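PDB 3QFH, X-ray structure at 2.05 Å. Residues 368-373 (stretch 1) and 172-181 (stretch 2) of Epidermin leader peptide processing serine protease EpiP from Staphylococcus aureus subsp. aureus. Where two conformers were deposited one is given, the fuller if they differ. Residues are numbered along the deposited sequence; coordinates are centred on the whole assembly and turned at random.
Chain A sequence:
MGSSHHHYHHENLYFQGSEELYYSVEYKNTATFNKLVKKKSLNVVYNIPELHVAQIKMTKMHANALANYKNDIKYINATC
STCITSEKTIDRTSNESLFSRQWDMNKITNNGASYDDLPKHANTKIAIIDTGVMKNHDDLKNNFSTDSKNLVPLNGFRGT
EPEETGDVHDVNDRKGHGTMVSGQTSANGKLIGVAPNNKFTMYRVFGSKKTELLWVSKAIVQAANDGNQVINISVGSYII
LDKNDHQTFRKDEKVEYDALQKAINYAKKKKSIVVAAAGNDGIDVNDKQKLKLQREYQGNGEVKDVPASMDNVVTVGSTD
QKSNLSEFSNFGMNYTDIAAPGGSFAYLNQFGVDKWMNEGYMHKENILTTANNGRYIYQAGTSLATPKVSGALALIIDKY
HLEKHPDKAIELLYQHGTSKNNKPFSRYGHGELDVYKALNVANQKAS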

ATOM      1  N   LEU A 368     -13.944   9.223  -8.252  1.00 24.17           N
ATOM      2  CA  LEU A 368     -15.045   9.222  -7.335  1.00 23.73           C
ATOM      3  C   LEU A 368     -14.890   7.992  -6.451  1.00 23.34           C
ATOM      4  O   LEU A 368     -14.769   6.879  -6.953  1.00 21.62           O
ATOM      5  CB  LEU A 368     -16.368   9.190  -8.119  1.00 24.91           C
ATOM      6  CG  LEU A 368     -17.667   9.107  -7.309  1.00 27.01           C
ATOM      7  CD1 LEU A 368     -17.823  10.278  -6.326  1.00 27.23           C
ATOM      8  CD2 LEU A 368     -18.839   9.041  -8.249  1.00 29.89           C
ATOM      9  N   THR A 369     -14.838   8.179  -5.139  1.00 24.21           N
ATOM     10  CA  THR A 369     -14.723   7.023  -4.258  1.00 23.71           C
ATOM     11  C   THR A 369     -15.502   7.250  -2.983  1.00 23.91           C
ATOM     12  O   THR A 369     -16.050   8.336  -2.761  1.00 23.06           O
ATOM     13  CB  THR A 369     -13.220   6.677  -3.963  1.00 25.43           C
ATOM     14  OG1 THR A 369     -13.120   5.365  -3.374  1.00 24.35           O
ATOM     15  CG2 THR A 369     -12.553   7.727  -3.083  1.00 25.07           C
ATOM     16  N   THR A 370     -15.576   6.200  -2.170  1.00 23.47           N
ATOM     17  CA  THR A 370     -16.234   6.243  -0.886  1.00 23.85           C
ATOM     18  C   THR A 370     -15.464   7.107   0.105  1.00 24.50           C
ATOM     19  O   THR A 370     -14.231   6.999   0.217  1.00 25.17           O
ATOM     20  CB  THR A 370     -16.330   4.824  -0.289  1.00 24.97           C
ATOM     21  OG1 THR A 370     -15.028   4.215  -0.310  1.00 22.30           O
ATOM     22  CG2 THR A 370     -17.293   3.985  -1.088  1.00 23.08           C
ATOM     23  N   ALA A 371     -16.205   7.931   0.842  1.00 24.54           N
ATOM     24  CA  ALA A 371     -15.646   8.830   1.836  1.00 24.56           C
ATOM     25  C   ALA A 371     -15.968   8.396   3.266  1.00 24.11           C
ATOM     26  O   ALA A 371     -16.922   7.642   3.542  1.00 23.53           O
ATOM     27  CB  ALA A 371     -16.114  10.279   1.570  1.00 25.32           C
ATOM     28  N   ASN A 372     -15.175   8.915   4.181  1.00 24.13           N
ATOM     29  CA  ASN A 372     -15.283   8.594   5.588  1.00 25.11           C
ATOM     30  C   ASN A 372     -16.463   9.291   6.322  1.00 26.20           C
ATOM     31  O   ASN A 372     -16.532   9.269   7.558  1.00 27.60           O
ATOM     32  CB  ASN A 372     -13.926   8.901   6.234  1.00 25.46           C
ATOM     33  CG  ASN A 372     -13.782   8.313   7.579  1.00 30.49           C
ATOM     34  OD1 ASN A 372     -14.299   7.209   7.851  1.00 34.64           O
ATOM     35  ND2 ASN A 372     -13.062   9.023   8.464  1.00 30.61           N
ATOM     36  N   ASN A 373     -17.368   9.915   5.556  1.00 25.05           N
ATOM     37  CA  ASN A 373     -18.571  10.511   6.074  1.00 25.43           C
ATOM     38  C   ASN A 373     -19.798   9.688   5.654  1.00 26.22           C
ATOM     39  O   ASN A 373     -20.927  10.119   5.829  1.00 27.18           O
ATOM     40  CB  ASN A 373     -18.718  11.974   5.604  1.00 26.19           C
ATOM     41  CG  ASN A 373     -18.808  12.090   4.105  1.00 26.74           C
ATOM     42  OD1 ASN A 373     -18.876  11.077   3.403  1.00 26.96           O
ATOM     43  ND2 ASN A 373     -18.830  13.321   3.599  1.00 28.36           N
TER
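Stretch 2, residues 172-181: NDRKGHGTMV

Stretch 2 enters as a loop, Asn172 to Gly176, and then winds into a helix that covers 177-181 and continues beyond. Gly176 is the N-cap residue, with phi/psi of 111/-19, a conformation in which a CB would be jammed against the carbonyl oxygen of Lys175; the backbone angles alone call for glycine here. Stretch 1 ends a strand at Thr370 and leaves it as a loop through Ala371 to Asn373. The strand and helix axes approach to 7.0 Å, and their N-to-C directions make an angle of 114°, so the helix crosses the strand steeply and somewhat against its direction. The register runs in reverse: the CA of Thr370 lies 5.1 Å from the CA of Met180, and the CA of Asn372 lies 5.1 Å from the CA of Gly176. Such short spacings bring main chain close to main chain, and the CA of Met180 makes a CA-H...O contact of 3.2 Å with the O of Thr370.

The side chains follow a clear rule: small polar groups on the strand serve carbonyls of the helix. Thr369, pointing toward stretch 2 with chi1 in t, donates from OG1 to the O of Met180 at 2.7 Å, while its CG2 packs 3.5 Å from the CB of Met180. Thr370 points sideways, yet its p rotamer lets OG1 donate to the O of Thr179, also at 2.7 Å. Consecutive threonines thus bind consecutive carbonyls. Met180 is covered near its base, and the end of its side chain leads away.

Beyond the strand, Asn372 points toward stretch 2 and gives up the most surface of any residue here. Its ND2 donates to the O of Asp173 at 3.1 Å, and its CB rests 3.8 Å from the CA of Gly176. Two waters supplement the fit: one accepts from the N of Asp173 at 2.8 Å and lies 3.1 Å from the OD1 of Asn372, within reach to donate; the other accepts from the N of Asn372 at 2.7 Å and donates to the O of Gly176 at 3.1 Å.

Asp173 organizes the surface that Asn372 meets. Its OD1 accepts from the N of Gly176 at 2.8 Å, and its OD2 accepts from both the N of Thr179, at 3.2 Å, and the OG1 of Thr179, at 2.9 Å, tying the loop to the first turn of the helix. With that hydroxyl engaged, the CG2 of Thr179 packs against the O of Ala371 at 3.5 Å.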

ATOM      1  N   ASN A 172     -11.324   1.852  13.040  0.50 29.61           N
ATOM      2  CA  ASN A 172     -12.028   3.051  12.578  0.50 30.51           C
ATOM      3  C   ASN A 172     -11.025   3.997  11.917  0.50 29.55           C
ATOM      4  O   ASN A 172      -9.888   4.128  12.382  0.50 29.54           O
ATOM      5  CB  ASN A 172     -12.744   3.767  13.729  0.50 30.60           C
ATOM      6  CG  ASN A 172     -13.990   3.030  14.201  0.50 34.66           C
ATOM      7  OD1 ASN A 172     -14.298   1.935  13.730  0.50 39.94           O
ATOM      8  ND2 ASN A 172     -14.714   3.636  15.140  0.50 36.84           N
ATOM      9  N   ASP A 173     -11.446   4.637  10.833  1.00 29.75           N
ATOM     10  CA  ASP A 173     -10.601   5.561  10.090  1.00 29.87           C
ATOM     11  C   ASP A 173     -10.703   6.954  10.702  1.00 31.48           C
ATOM     12  O   ASP A 173     -11.791   7.505  10.788  1.00 31.82           O
ATOM     13  CB  ASP A 173     -11.113   5.596   8.653  1.00 30.01           C
ATOM     14  CG  ASP A 173     -10.168   6.275   7.684  1.00 29.30           C
ATOM     15  OD1 ASP A 173      -9.090   6.740   8.076  1.00 30.17           O
ATOM     16  OD2 ASP A 173     -10.519   6.336   6.494  1.00 29.89           O
ATOM     17  N   ARG A 174      -9.580   7.513  11.124  1.00 33.25           N
ATOM     18  CA  ARG A 174      -9.550   8.873  11.648  1.00 35.80           C
ATOM     19  C   ARG A 174      -9.242   9.867  10.540  1.00 36.60           C
ATOM     20  O   ARG A 174      -9.744  10.976  10.556  1.00 37.76           O
ATOM     21  CB  ARG A 174      -8.479   9.050  12.730  1.00 36.15           C
ATOM     22  CG  ARG A 174      -8.797   8.524  14.132  1.00 37.63           C
ATOM     23  CD  ARG A 174      -8.855   7.010  14.208  1.00 39.09           C
ATOM     24  NE  ARG A 174      -8.742   6.533  15.583  1.00 39.23           N
ATOM     25  CZ  ARG A 174      -9.068   5.308  16.002  1.00 39.62           C
ATOM     26  NH1 ARG A 174      -8.915   4.996  17.281  1.00 40.94           N
ATOM     27  NH2 ARG A 174      -9.583   4.407  15.170  1.00 37.86           N
ATOM     28  N   LYS A 175      -8.398   9.467   9.589  1.00 37.04           N
ATOM     29  CA  LYS A 175      -7.943  10.369   8.526  1.00 36.82           C
ATOM     30  C   LYS A 175      -8.803  10.397   7.279  1.00 35.21           C
ATOM     31  O   LYS A 175      -8.966  11.454   6.674  1.00 36.41           O
ATOM     32  CB  LYS A 175      -6.496  10.037   8.132  1.00 37.13           C
ATOM     33  CG  LYS A 175      -5.506  10.331   9.207  1.00 40.57           C
ATOM     34  CD  LYS A 175      -4.091  10.265   8.671  1.00 42.33           C
ATOM     35  CE  LYS A 175      -3.120  10.713   9.688  1.00 42.94           C
ATOM     36  NZ  LYS A 175      -1.759  10.802   9.112  1.00 49.26           N
ATOM     37  N   GLY A 176      -9.307   9.237   6.863  1.00 33.32           N
ATOM     38  CA  GLY A 176     -10.202   9.153   5.697  1.00 31.84           C
ATOM     39  C   GLY A 176      -9.651   8.461   4.461  1.00 29.43           C
ATOM     40  O   GLY A 176     -10.411   8.032   3.599  1.00 29.52           O
ATOM     41  N   HIS A 177      -8.334   8.339   4.384  1.00 28.15           N
ATOM     42  CA  HIS A 177      -7.668   7.746   3.247  1.00 27.28           C
ATOM     43  C   HIS A 177      -8.015   6.266   3.042  1.00 25.91           C
ATOM     44  O   HIS A 177      -8.289   5.842   1.922  1.00 25.29           O
ATOM     45  CB  HIS A 177      -6.153   7.893   3.413  1.00 28.45           C
ATOM     46  CG  HIS A 177      -5.382   7.536   2.187  1.00 33.82           C
ATOM     47  ND1 HIS A 177      -4.765   6.315   2.024  1.00 39.21           N
ATOM     48  CD2 HIS A 177      -5.138   8.240   1.054  1.00 36.26           C
ATOM     49  CE1 HIS A 177      -4.167   6.284   0.846  1.00 39.73           C
ATOM     50  NE2 HIS A 177      -4.380   7.440   0.239  1.00 41.14           N
ATOM     51  N   GLY A 178      -7.982   5.484   4.116  1.00 24.58           N
ATOM     52  CA  GLY A 178      -8.265   4.041   4.028  1.00 23.96           C
ATOM     53  C   GLY A 178      -9.652   3.768   3.482  1.00 23.22           C
ATOM     54  O   GLY A 178      -9.855   2.826   2.716  1.00 22.44           O
ATOM     55  N   THR A 179     -10.611   4.610   3.852  1.00 22.99           N
ATOM     56  CA  THR A 179     -11.970   4.455   3.348  1.00 22.57           C
ATOM     57  C   THR A 179     -12.035   4.655   1.832  1.00 23.39           C
ATOM     58  O   THR A 179     -12.777   3.962   1.138  1.00 22.70           O
ATOM     59  CB  THR A 179     -12.941   5.389   4.081  1.00 22.43           C
ATOM     60  OG1 THR A 179     -12.935   5.039   5.481  1.00 23.01           O
ATOM     61  CG2 THR A 179     -14.341   5.239   3.514  1.00 19.57           C
ATOM     62  N   MET A 180     -11.242   5.592   1.318  1.00 24.81           N
ATOM     63  CA  MET A 180     -11.221   5.883  -0.116  1.00 25.43           C
ATOM     64  C   MET A 180     -10.615   4.718  -0.888  1.00 24.67           C
ATOM     65  O   MET A 180     -11.083   4.349  -1.963  1.00 23.71           O
ATOM     66  CB  MET A 180     -10.405   7.147  -0.382  1.00 25.64           C
ATOM     67  CG  MET A 180     -10.920   8.394   0.323  1.00 32.29           C
ATOM     68  SD  MET A 180      -9.879   9.802  -0.026  1.00 43.85           S
ATOM     69  CE  MET A 180     -10.308  10.969   1.267  1.00 42.13           C
ATOM     70  N   VAL A 181      -9.560   4.144  -0.317  1.00 24.24           N
ATOM     71  CA  VAL A 181      -8.880   3.031  -0.915  1.00 23.74           C
ATOM     72  C   VAL A 181      -9.787   1.807  -0.929  1.00 23.24           C
ATOM     73  O   VAL A 181      -9.875   1.117  -1.929  1.00 23.40           O
ATOM     74  CB  VAL A 181      -7.527   2.724  -0.182  1.00 24.30           C
ATOM     75  CG1 VAL A 181      -6.974   1.375  -0.610  1.00 23.49           C
ATOM     76  CG2 VAL A 181      -6.493   3.851  -0.452  1.00 23.69           C
TER
HETATM   77  O   HOH W   1     -14.142   5.340  10.360  0.50 18.66           O
HETATM   78  O   HOH W   2     -12.808  10.054   3.448  1.00 30.43           O